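Long-range contact in aminoglycoside 3'-phosphotransferase AphA1-IAB (Acinetobacter baumannii, PDB 4GKH), which phosphorylates kanamycin and related aminoglycosides at the 3'-hydroxyl, probably with ATP as donor, and so confers resistance to these antibiotics: residues N64-L73 with F88-T99. Sequence-based numbering, arbitrary orientation.
Sequences NDVTDEMVRL and FIRTPDDAWLLT
A bend at chi2 (-88°), continued at chi3, folds the side chain of Met70, a selenomethionine, over one face of the Phe88 ring, which is carried out from its strand by CG lying anti to the backbone N (chi1 171°). Met70 CE lies 3.8 Å from the ring centroid, a CH-pi contact offset toward the rim; the selenium sits farther above the same ring in a Met-aromatic arrangement. At the ring's edge, near its plane, Thr67 OG1 comes within 3.6 Å of Phe88 CZ. Alongside, Val66 and Leu97 run antiparallel side by side, Val66 CG1 meeting Leu97 CB at 3.7 Å, while the methyl of Ala95 fits against Val66 CB. Farther along the helix, Leu73 CD1 touches both Leu97 CD2 and Thr99 CG2; the Thr99 side chain lies about 5 Å from the bound pyrazolopyrimidine inhibitor.

The other end of the interface is polar. Arg90 NH1 donates to Thr67 OG1 (3.0 Å), which is also bonded to the Ala63 carbonyl. Arg90 NH2 reaches Asn64 OD1 at 3.3 Å, approaching from above the carbonyl plane, and also binds Pro92 O almost straight (172°), while NE holds Thr91 O.

Here the helix of a kinase-like N-terminal lobe packs on its antiparallel sheet. Glu69 OE1 lies beside Leu97 CD2 and is salt-bridged to Lys56 of the adjoining strand, as in the glutamate–lysine pair of protein kinases. The chemistry implies a division of labour: apolar packing joins helix to sheet, while the guanidinium, its rotation fixed by bonds to its own turn, ties that turn to the helix through neutral acceptors.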
loop_
_atom_site.group_PDB
_atom_site.type_symbol
_atom_site.label_atom_id
_atom_site.label_comp_id
_atom_site.label_asym_id
_atom_site.label_seq_id
_atom_site.Cartn_x
_atom_site.Cartn_y
_atom_site.Cartn_z
ATOM N N ASN A 64 -11.022 10.138 -7.793
ATOM C CA ASN A 64 -11.636 9.316 -6.748
ATOM C C ASN A 64 -10.593 8.579 -5.906
ATOM O O ASN A 64 -10.708 8.497 -4.675
ATOM C CB ASN A 64 -12.621 8.331 -7.365
ATOM C CG ASN A 64 -13.768 9.038 -8.045
ATOM O OD1 ASN A 64 -14.252 10.049 -7.546
ATOM N ND2 ASN A 64 -14.180 8.541 -9.202
ATOM N N ASP A 65 -9.566 8.062 -6.569
ATOM C CA ASP A 65 -8.494 7.361 -5.861
ATOM C C ASP A 65 -7.783 8.271 -4.873
ATOM O O ASP A 65 -7.493 7.872 -3.743
ATOM C CB ASP A 65 -7.488 6.784 -6.861
ATOM C CG ASP A 65 -8.094 5.688 -7.732
ATOM O OD1 ASP A 65 -8.796 4.805 -7.197
ATOM O OD2 ASP A 65 -7.877 5.719 -8.957
ATOM N N VAL A 66 -7.494 9.494 -5.300
ATOM C CA VAL A 66 -6.842 10.459 -4.426
ATOM C C VAL A 66 -7.759 10.864 -3.244
ATOM O O VAL A 66 -7.312 11.001 -2.096
ATOM C CB VAL A 66 -6.389 11.694 -5.230
ATOM C CG1 VAL A 66 -5.791 12.763 -4.294
ATOM C CG2 VAL A 66 -5.376 11.271 -6.277
ATOM N N THR A 67 -9.044 11.026 -3.526
ATOM C CA THR A 67 -10.023 11.338 -2.474
ATOM C C THR A 67 -10.101 10.197 -1.466
ATOM O O THR A 67 -10.183 10.434 -0.247
ATOM C CB THR A 67 -11.420 11.601 -3.062
ATOM O OG1 THR A 67 -11.339 12.656 -4.024
ATOM C CG2 THR A 67 -12.393 12.006 -1.960
ATOM N N ASP A 68 -10.038 8.961 -1.971
ATOM C CA ASP A 68 -10.068 7.776 -1.118
ATOM C C ASP A 68 -8.871 7.800 -0.173
ATOM O O ASP A 68 -8.999 7.494 1.022
ATOM C CB ASP A 68 -9.981 6.483 -1.943
ATOM C CG ASP A 68 -11.256 6.173 -2.696
ATOM O OD1 ASP A 68 -12.302 6.779 -2.382
ATOM O OD2 ASP A 68 -11.205 5.305 -3.597
ATOM N N GLU A 69 -7.706 8.167 -0.702
ATOM C CA GLU A 69 -6.527 8.203 0.159
ATOM C C GLU A 69 -6.655 9.264 1.220
ATOM O O GLU A 69 -6.313 9.027 2.377
ATOM C CB GLU A 69 -5.199 8.380 -0.585
ATOM C CG GLU A 69 -4.064 8.431 0.445
ATOM C CD GLU A 69 -2.676 8.420 -0.128
ATOM O OE1 GLU A 69 -2.458 8.998 -1.213
ATOM O OE2 GLU A 69 -1.797 7.833 0.540
HETATM N N MSE A 70 -7.159 10.432 0.837
HETATM C CA MSE A 70 -7.297 11.520 1.795
HETATM C C MSE A 70 -8.105 11.105 3.017
HETATM O O MSE A 70 -7.685 11.350 4.140
HETATM C CB MSE A 70 -7.923 12.765 1.142
HETATM C CG MSE A 70 -7.986 13.975 2.070
HETATM SE SE MSE A 70 -9.622 14.047 3.166
HETATM C CE MSE A 70 -10.868 14.142 1.709
ATOM N N VAL A 71 -9.267 10.489 2.821
ATOM C CA VAL A 71 -10.099 10.215 3.992
ATOM C C VAL A 71 -9.539 9.091 4.836
ATOM O O VAL A 71 -9.736 9.066 6.050
ATOM C CB VAL A 71 -11.555 9.900 3.662
ATOM C CG1 VAL A 71 -12.207 11.121 3.111
ATOM C CG2 VAL A 71 -11.666 8.700 2.721
ATOM N N ARG A 72 -8.862 8.153 4.188
ATOM C CA ARG A 72 -8.204 7.083 4.925
ATOM C C ARG A 72 -7.018 7.610 5.745
ATOM O O ARG A 72 -6.807 7.174 6.890
ATOM C CB ARG A 72 -7.814 5.938 3.978
ATOM C CG ARG A 72 -9.011 5.015 3.685
ATOM C CD ARG A 72 -8.908 4.323 2.322
ATOM N NE ARG A 72 -10.130 3.582 2.000
ATOM C CZ ARG A 72 -11.247 4.138 1.533
ATOM N NH1 ARG A 72 -11.309 5.453 1.336
ATOM N NH2 ARG A 72 -12.301 3.380 1.267
ATOM N N LEU A 73 -6.264 8.558 5.179
ATOM C CA LEU A 73 -5.179 9.218 5.926
ATOM C C LEU A 73 -5.756 9.944 7.128
ATOM O O LEU A 73 -5.218 9.890 8.235
ATOM C CB LEU A 73 -4.454 10.261 5.071
ATOM C CG LEU A 73 -3.330 9.898 4.099
ATOM C CD1 LEU A 73 -3.051 11.099 3.213
ATOM C CD2 LEU A 73 -2.079 9.506 4.867
ATOM N N PHE A 88 -6.314 19.771 1.113
ATOM C CA PHE A 88 -6.915 18.899 0.103
ATOM C C PHE A 88 -8.019 19.670 -0.600
ATOM O O PHE A 88 -8.727 20.456 0.021
ATOM C CB PHE A 88 -7.457 17.604 0.723
ATOM C CG PHE A 88 -8.283 16.765 -0.233
ATOM C CD1 PHE A 88 -7.679 15.791 -1.029
ATOM C CD2 PHE A 88 -9.661 16.940 -0.318
ATOM C CE1 PHE A 88 -8.450 15.021 -1.920
ATOM C CE2 PHE A 88 -10.430 16.173 -1.188
ATOM C CZ PHE A 88 -9.825 15.210 -1.990
ATOM N N ILE A 89 -8.137 19.452 -1.908
ATOM C CA ILE A 89 -9.160 20.128 -2.688
ATOM C C ILE A 89 -9.792 19.110 -3.626
ATOM O O ILE A 89 -9.105 18.293 -4.222
ATOM C CB ILE A 89 -8.571 21.290 -3.522
ATOM C CG1 ILE A 89 -7.859 22.300 -2.619
ATOM C CG2 ILE A 89 -9.663 21.988 -4.334
ATOM C CD1 ILE A 89 -7.164 23.412 -3.367
ATOM N N ARG A 90 -11.116 19.162 -3.727
ATOM C CA ARG A 90 -11.835 18.321 -4.669
ATOM C C ARG A 90 -12.790 19.198 -5.470
ATOM O O ARG A 90 -13.627 19.912 -4.900
ATOM C CB ARG A 90 -12.636 17.232 -3.945
ATOM C CG ARG A 90 -13.491 16.372 -4.894
ATOM C CD ARG A 90 -12.578 15.564 -5.819
ATOM N NE ARG A 90 -13.264 14.995 -6.981
ATOM C CZ ARG A 90 -13.693 13.740 -7.043
ATOM N NH1 ARG A 90 -13.520 12.937 -6.001
ATOM N NH2 ARG A 90 -14.296 13.288 -8.140
ATOM N N THR A 91 -12.645 19.147 -6.788
ATOM C CA THR A 91 -13.635 19.701 -7.703
ATOM C C THR A 91 -14.197 18.503 -8.493
ATOM O O THR A 91 -13.715 17.385 -8.301
ATOM C CB THR A 91 -13.011 20.786 -8.610
ATOM O OG1 THR A 91 -11.936 20.224 -9.366
ATOM C CG2 THR A 91 -12.488 21.944 -7.772
ATOM N N PRO A 92 -15.226 18.717 -9.348
ATOM C CA PRO A 92 -15.830 17.541 -9.992
ATOM C C PRO A 92 -14.839 16.609 -10.694
ATOM O O PRO A 92 -14.948 15.397 -10.503
ATOM C CB PRO A 92 -16.804 18.163 -10.989
ATOM C CG PRO A 92 -17.280 19.389 -10.280
ATOM C CD PRO A 92 -16.070 19.917 -9.537
ATOM N N ASP A 93 -13.872 17.159 -11.425
ATOM C CA ASP A 93 -12.924 16.347 -12.197
ATOM C C ASP A 93 -11.498 16.242 -11.631
ATOM O O ASP A 93 -10.642 15.599 -12.247
ATOM C CB ASP A 93 -12.840 16.862 -13.635
ATOM C CG ASP A 93 -14.162 16.753 -14.376
ATOM O OD1 ASP A 93 -14.959 15.848 -14.055
ATOM O OD2 ASP A 93 -14.395 17.573 -15.285
ATOM N N ASP A 94 -11.230 16.857 -10.478
ATOM C CA ASP A 94 -9.863 16.932 -9.975
ATOM C C ASP A 94 -9.787 16.815 -8.469
ATOM O O ASP A 94 -10.656 17.299 -7.767
ATOM C CB ASP A 94 -9.196 18.251 -10.384
ATOM C CG ASP A 94 -9.031 18.383 -11.884
ATOM O OD1 ASP A 94 -7.974 17.954 -12.400
ATOM O OD2 ASP A 94 -9.954 18.914 -12.541
ATOM N N ALA A 95 -8.722 16.179 -7.997
ATOM C CA ALA A 95 -8.429 16.117 -6.571
ATOM C C ALA A 95 -6.950 16.424 -6.373
ATOM O O ALA A 95 -6.088 15.912 -7.100
ATOM C CB ALA A 95 -8.787 14.752 -6.010
ATOM N N TRP A 96 -6.659 17.283 -5.400
ATOM C CA TRP A 96 -5.282 17.651 -5.075
ATOM C C TRP A 96 -5.038 17.347 -3.600
ATOM O O TRP A 96 -5.752 17.885 -2.764
ATOM C CB TRP A 96 -5.106 19.151 -5.303
ATOM C CG TRP A 96 -5.298 19.575 -6.729
ATOM C CD1 TRP A 96 -6.481 19.900 -7.338
ATOM C CD2 TRP A 96 -4.276 19.736 -7.721
ATOM N NE1 TRP A 96 -6.256 20.241 -8.652
ATOM C CE2 TRP A 96 -4.912 20.155 -8.911
ATOM C CE3 TRP A 96 -2.887 19.568 -7.720
ATOM C CZ2 TRP A 96 -4.204 20.404 -10.092
ATOM C CZ3 TRP A 96 -2.180 19.824 -8.901
ATOM C CH2 TRP A 96 -2.846 20.239 -10.067
ATOM N N LEU A 97 -4.033 16.522 -3.286
ATOM C CA LEU A 97 -3.744 16.149 -1.895
ATOM C C LEU A 97 -2.305 16.542 -1.518
ATOM O O LEU A 97 -1.355 15.986 -2.059
ATOM C CB LEU A 97 -3.927 14.628 -1.726
ATOM C CG LEU A 97 -3.536 14.012 -0.367
ATOM C CD1 LEU A 97 -4.305 14.668 0.792
ATOM C CD2 LEU A 97 -3.779 12.496 -0.418
ATOM N N LEU A 98 -2.159 17.506 -0.605
ATOM C CA LEU A 98 -0.850 17.998 -0.184
ATOM C C LEU A 98 -0.521 17.444 1.199
ATOM O O LEU A 98 -1.247 17.718 2.163
ATOM C CB LEU A 98 -0.870 19.538 -0.111
ATOM C CG LEU A 98 0.479 20.204 0.242
ATOM C CD1 LEU A 98 1.530 19.952 -0.863
ATOM C CD2 LEU A 98 0.337 21.691 0.514
ATOM N N THR A 99 0.570 16.682 1.312
ATOM C CA THR A 99 0.937 16.086 2.598
ATOM C C THR A 99 2.397 16.359 2.946
ATOM O O THR A 99 3.203 16.682 2.073
ATOM C CB THR A 99 0.733 14.554 2.598
ATOM O OG1 THR A 99 1.674 13.950 1.700
ATOM C CG2 THR A 99 -0.698 14.188 2.163
#